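Local atomic coordinates of quercetin 2,3-dioxygenase (Escherichia coli, PDB entry 1TQ5), a protein that cleaves quercetin with molecular oxygen in vitro as a metal-dependent dioxygenase of the pirin family, although its physiological role is unknown. Residues Y3-A7 with N8-H12; N28-P32 with N33-F37. All coordinates share one frame; numbering follows the deposited sequence.

Overall arrangement
Interaction 1 (3-7 with 8-12) and interaction 2 (28-32 with 33-37) are two local chain turns, following one another in sequence with centres about 11 Å apart. Interaction 1 is partly buried and joins strand 2-5, in the sheet of the C-terminal cupin, to strand 11-14, in the sheet of the N-terminal one. Interaction 2 lies nearer the surface, in the long loop between strands 18-22 and 40-48. Arginine and backbone carbonyls dominate the first; a carboxylate that takes two backbone N-H groups and a selenium-aromatic contact make the second. R5 joins them: its NH2 probably hydrogen-bonds Y29 OH, 2.6 Å away, and its chain packs on the F34 ring.

Interaction 1 of 2, residues Y3-A7 with N8-H12; sequences YLRKA and NERGH
The backbone between K6 and E9 closes a single 3-10 turn, in which E9 N donates to K6 O at 3.2 Å from well above the carbonyl plane. The next carbonyl along, A7 O, is gripped by R10. A bend at chi3 (-59°) turns the R10 guanidinium back onto A7, with R10 NE 2.8 Å from A7 O. That bond is nearly straight (164°) and lies on a carbonyl lone pair, with the oxygen close to the guanidinium plane. R10 N adds a weak bond to the same A7 O, and a water held by R10 NH2 at 2.9 Å donates weakly to it as well. R10 NH1 points on to D45 in a salt bridge. Replacing R10 by alanine removes the guanidinium, which would probably cost A7 O its strongest bond and leave D45 without this salt bridge.

R5 reaches the turn from another direction. R10 CA lies over one face of the R5 guanidinium, offset toward its rim, 3.9 Å from R5 NH2, while NH2 and NE of R5 are taken by Y29 OH and T23 O. A water in the guanidinium plane accepts weakly from R5 NH1 and donates to E9 OE2 at a short 2.5 Å. Outside, K6 and N8 lie alongside each other, N8 OD1 3.4 Å from K6 CB. The turn is thus a short 3-10 link in a bicupin, where the first strand belongs to the C-terminal domain's sheet and the chain then crosses over to start the N-terminal one.

Interaction 2 of 2, residues N28-P32 with N33-F37; sequences NYYDP and NFMGF
D31 holds its CG anti to the backbone N (chi1 -174°), a setting that swings the carboxylate over the chain just ahead and brings OD2 to F34, the centre of an inverse gamma turn closed by a weak bond from M35 N to N33 O. A weak bond from N33 N to D31 OD2, at 3.1 Å, gives the i to i+2 link of an Asx turn; the stronger, straighter one (168°) comes one residue on, from F34 N to the anti lone pair of D31 OD2 at 2.6 Å. One oxygen therefore gathers two successive N-H groups, and the backbone folds round it. The F34 side chain runs alongside that of D31, so the same OD2 meets the ring at its edge and in its plane, 3.2 Å from CD1. S25 ties in the turn: its OG takes D31 N, and its backbone bonds with that of F34, while the F34 ring makes a cation-pi contact with R5.

On the outer side a Met-aromatic contact spans the loop. M35, a selenomethionine here, is bent at chi2 (-64°) and again at chi3, and carries SE over one face of the Y30 ring, 3.8 Å from its centroid. The approach is towards the phenol end, with M35 SE 3.4 Å from Y30 CZ. The methyl CE hangs past the rim beside Y30 CE1, 3.6 Å away. Selenium is also pressed tightly against the backbone, with M35 SE 3.0 Å from D31 O.

Interaction 1 of 2, residues Y3-A7 with N8-H12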
loop_
_atom_site.group_PDB
_atom_site.type_symbol
_atom_site.label_atom_id
_atom_site.label_comp_id
_atom_site.label_asym_id
_atom_site.label_seq_id
_atom_site.Cartn_x
_atom_site.Cartn_y
_atom_site.Cartn_z
ATOM N N TYR A 3 7.198 15.304 5.359
ATOM C CA TYR A 3 5.849 15.833 5.418
ATOM C C TYR A 3 4.816 14.836 5.905
ATOM O O TYR A 3 4.801 13.674 5.506
ATOM C CB TYR A 3 5.486 16.395 4.049
ATOM C CG TYR A 3 6.437 17.500 3.643
ATOM C CD1 TYR A 3 6.421 18.733 4.297
ATOM C CD2 TYR A 3 7.400 17.295 2.653
ATOM C CE1 TYR A 3 7.336 19.730 3.982
ATOM C CE2 TYR A 3 8.323 18.288 2.331
ATOM C CZ TYR A 3 8.284 19.503 3.000
ATOM O OH TYR A 3 9.190 20.490 2.683
ATOM N N LEU A 4 3.950 15.308 6.791
ATOM C CA LEU A 4 2.921 14.466 7.368
ATOM C C LEU A 4 1.591 14.565 6.635
ATOM O O LEU A 4 1.032 15.647 6.477
ATOM C CB LEU A 4 2.726 14.833 8.845
ATOM C CG LEU A 4 1.621 14.135 9.646
ATOM C CD1 LEU A 4 1.981 12.686 9.906
ATOM C CD2 LEU A 4 1.432 14.875 10.965
ATOM N N ARG A 5 1.098 13.419 6.176
ATOM C CA ARG A 5 -0.190 13.347 5.504
ATOM C C ARG A 5 -1.158 12.818 6.564
ATOM O O ARG A 5 -1.278 11.609 6.750
ATOM C CB ARG A 5 -0.107 12.378 4.323
ATOM C CG ARG A 5 -1.429 12.082 3.638
ATOM C CD ARG A 5 -2.126 13.354 3.211
ATOM N NE ARG A 5 -3.116 13.110 2.165
ATOM C CZ ARG A 5 -4.046 13.990 1.815
ATOM N NH1 ARG A 5 -4.111 15.157 2.438
ATOM N NH2 ARG A 5 -4.894 13.715 0.835
ATOM N N LYS A 6 -1.834 13.724 7.266
ATOM C CA LYS A 6 -2.761 13.337 8.326
ATOM C C LYS A 6 -3.909 12.469 7.856
ATOM O O LYS A 6 -4.497 12.714 6.804
ATOM C CB LYS A 6 -3.334 14.573 9.027
ATOM C CG LYS A 6 -2.347 15.306 9.926
ATOM C CD LYS A 6 -3.054 16.409 10.705
ATOM C CE LYS A 6 -2.094 17.179 11.603
ATOM N NZ LYS A 6 -1.087 17.944 10.820
ATOM N N ALA A 7 -4.238 11.461 8.655
ATOM C CA ALA A 7 -5.324 10.547 8.333
ATOM C C ALA A 7 -6.669 11.251 8.136
ATOM O O ALA A 7 -7.412 10.912 7.218
ATOM C CB ALA A 7 -5.451 9.486 9.420
ATOM N N ASN A 8 -6.973 12.234 8.983
ATOM C CA ASN A 8 -8.248 12.950 8.904
ATOM C C ASN A 8 -8.355 13.945 7.748
ATOM O O ASN A 8 -9.436 14.436 7.446
ATOM C CB ASN A 8 -8.528 13.682 10.222
ATOM C CG ASN A 8 -7.497 14.755 10.523
ATOM O OD1 ASN A 8 -6.306 14.470 10.633
ATOM N ND2 ASN A 8 -7.952 15.995 10.658
ATOM N N GLU A 9 -7.240 14.249 7.103
ATOM C CA GLU A 9 -7.276 15.177 5.981
ATOM C C GLU A 9 -7.279 14.463 4.634
ATOM O O GLU A 9 -7.216 15.097 3.585
ATOM C CB GLU A 9 -6.109 16.152 6.082
ATOM C CG GLU A 9 -6.282 17.115 7.246
ATOM C CD GLU A 9 -5.112 18.056 7.415
ATOM O OE1 GLU A 9 -5.212 18.974 8.262
ATOM O OE2 GLU A 9 -4.098 17.873 6.708
ATOM N N ARG A 10 -7.361 13.139 4.671
ATOM C CA ARG A 10 -7.395 12.342 3.447
ATOM C C ARG A 10 -8.728 12.550 2.745
ATOM O O ARG A 10 -9.707 12.930 3.377
ATOM C CB ARG A 10 -7.243 10.853 3.768
ATOM C CG ARG A 10 -5.832 10.412 4.099
ATOM C CD ARG A 10 -5.824 8.935 4.463
ATOM N NE ARG A 10 -6.690 8.675 5.613
ATOM C CZ ARG A 10 -6.972 7.464 6.083
ATOM N NH1 ARG A 10 -6.459 6.387 5.500
ATOM N NH2 ARG A 10 -7.764 7.335 7.141
ATOM N N GLY A 11 -8.757 12.310 1.436
ATOM C CA GLY A 11 -9.999 12.443 0.696
ATOM C C GLY A 11 -10.904 11.364 1.249
ATOM O O GLY A 11 -10.418 10.340 1.710
ATOM N N HIS A 12 -12.211 11.575 1.218
ATOM C CA HIS A 12 -13.113 10.580 1.765
ATOM C C HIS A 12 -14.421 10.487 0.991
ATOM O O HIS A 12 -15.041 11.497 0.674
ATOM C CB HIS A 12 -13.390 10.912 3.239
ATOM C CG HIS A 12 -14.358 9.985 3.906
ATOM N ND1 HIS A 12 -14.111 8.638 4.068
ATOM C CD2 HIS A 12 -15.576 10.212 4.456
ATOM C CE1 HIS A 12 -15.133 8.077 4.688
ATOM N NE2 HIS A 12 -16.037 9.010 4.933
HETATM O O HOH W 1 -2.647 16.742 4.966
HETATM O O HOH W 2 -9.516 9.032 8.750
#

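Interaction 2 of 2, residues N28-P32 with N33-F37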
loop_
_atom_site.group_PDB
_atom_site.type_symbol
_atom_site.label_atom_id
_atom_site.label_comp_id
_atom_site.label_asym_id
_atom_site.label_seq_id
_atom_site.Cartn_x
_atom_site.Cartn_y
_atom_site.Cartn_z
ATOM N N ASN A 28 -12.502 11.489 -8.625
ATOM C CA ASN A 28 -13.001 12.859 -8.520
ATOM C C ASN A 28 -12.406 13.664 -7.364
ATOM O O ASN A 28 -12.749 14.834 -7.173
ATOM C CB ASN A 28 -14.527 12.853 -8.396
ATOM C CG ASN A 28 -15.209 12.276 -9.623
ATOM O OD1 ASN A 28 -14.977 12.732 -10.746
ATOM N ND2 ASN A 28 -16.056 11.271 -9.415
ATOM N N TYR A 29 -11.530 13.041 -6.583
ATOM C CA TYR A 29 -10.892 13.729 -5.464
ATOM C C TYR A 29 -9.549 14.284 -5.927
ATOM O O TYR A 29 -8.769 13.583 -6.565
ATOM C CB TYR A 29 -10.694 12.761 -4.293
ATOM C CG TYR A 29 -9.754 13.268 -3.221
ATOM C CD1 TYR A 29 -10.071 14.394 -2.450
ATOM C CD2 TYR A 29 -8.542 12.622 -2.982
ATOM C CE1 TYR A 29 -9.194 14.858 -1.459
ATOM C CE2 TYR A 29 -7.664 13.071 -2.001
ATOM C CZ TYR A 29 -7.989 14.184 -1.242
ATOM O OH TYR A 29 -7.108 14.609 -0.277
ATOM N N TYR A 30 -9.281 15.544 -5.603
ATOM C CA TYR A 30 -8.028 16.174 -6.016
ATOM C C TYR A 30 -7.338 16.903 -4.873
ATOM O O TYR A 30 -7.945 17.734 -4.206
ATOM C CB TYR A 30 -8.299 17.173 -7.151
ATOM C CG TYR A 30 -7.064 17.833 -7.731
ATOM C CD1 TYR A 30 -6.498 17.372 -8.920
ATOM C CD2 TYR A 30 -6.466 18.925 -7.096
ATOM C CE1 TYR A 30 -5.370 17.980 -9.464
ATOM C CE2 TYR A 30 -5.337 19.541 -7.629
ATOM C CZ TYR A 30 -4.796 19.064 -8.815
ATOM O OH TYR A 30 -3.689 19.672 -9.352
ATOM N N ASP A 31 -6.068 16.581 -4.648
ATOM C CA ASP A 31 -5.285 17.247 -3.614
ATOM C C ASP A 31 -4.080 17.864 -4.327
ATOM O O ASP A 31 -3.253 17.152 -4.894
ATOM C CB ASP A 31 -4.805 16.256 -2.550
ATOM C CG ASP A 31 -4.107 16.948 -1.389
ATOM O OD1 ASP A 31 -4.786 17.331 -0.413
ATOM O OD2 ASP A 31 -2.877 17.131 -1.459
ATOM N N PRO A 32 -3.970 19.202 -4.300
ATOM C CA PRO A 32 -2.881 19.952 -4.939
ATOM C C PRO A 32 -1.459 19.574 -4.523
ATOM O O PRO A 32 -0.525 19.690 -5.319
ATOM C CB PRO A 32 -3.223 21.404 -4.602
ATOM C CG PRO A 32 -3.903 21.285 -3.270
ATOM C CD PRO A 32 -4.817 20.101 -3.494
ATOM N N ASN A 33 -1.290 19.132 -3.280
ATOM C CA ASN A 33 0.029 18.740 -2.793
ATOM C C ASN A 33 0.279 17.251 -3.016
ATOM O O ASN A 33 1.291 16.860 -3.600
ATOM C CB ASN A 33 0.155 19.064 -1.306
ATOM C CG ASN A 33 -0.008 20.546 -1.017
ATOM O OD1 ASN A 33 -0.628 20.928 -0.028
ATOM N ND2 ASN A 33 0.558 21.387 -1.880
ATOM N N PHE A 34 -0.644 16.423 -2.545
ATOM C CA PHE A 34 -0.517 14.981 -2.693
ATOM C C PHE A 34 -1.164 14.480 -3.983
ATOM O O PHE A 34 -2.287 13.976 -3.984
ATOM C CB PHE A 34 -1.117 14.273 -1.468
ATOM C CG PHE A 34 -0.410 14.604 -0.179
ATOM C CD1 PHE A 34 -0.715 15.768 0.519
ATOM C CD2 PHE A 34 0.600 13.776 0.309
ATOM C CE1 PHE A 34 -0.028 16.107 1.681
ATOM C CE2 PHE A 34 1.300 14.103 1.474
ATOM C CZ PHE A 34 0.983 15.274 2.162
HETATM N N MSE A 35 -0.437 14.638 -5.084
HETATM C CA MSE A 35 -0.897 14.211 -6.399
HETATM C C MSE A 35 -0.456 12.770 -6.649
HETATM O O MSE A 35 -1.120 12.014 -7.359
HETATM C CB MSE A 35 -0.294 15.101 -7.490
HETATM C CG MSE A 35 -0.734 16.557 -7.471
HETATM SE SE MSE A 35 -2.498 16.808 -7.792
HETATM C CE MSE A 35 -2.899 15.400 -8.852
ATOM N N GLY A 36 0.676 12.410 -6.056
ATOM C CA GLY A 36 1.241 11.082 -6.216
ATOM C C GLY A 36 2.706 11.204 -5.852
ATOM O O GLY A 36 3.382 12.123 -6.315
ATOM N N PHE A 37 3.205 10.279 -5.033
ATOM C CA PHE A 37 4.591 10.316 -4.570
ATOM C C PHE A 37 5.501 9.366 -5.342
ATOM O O PHE A 37 5.546 8.168 -5.058
ATOM C CB PHE A 37 4.619 9.977 -3.075
ATOM C CG PHE A 37 5.909 10.316 -2.394
ATOM C CD1 PHE A 37 6.266 11.637 -2.171
ATOM C CD2 PHE A 37 6.757 9.309 -1.950
ATOM C CE1 PHE A 37 7.448 11.954 -1.512
ATOM C CE2 PHE A 37 7.941 9.615 -1.290
ATOM C CZ PHE A 37 8.287 10.942 -1.069
#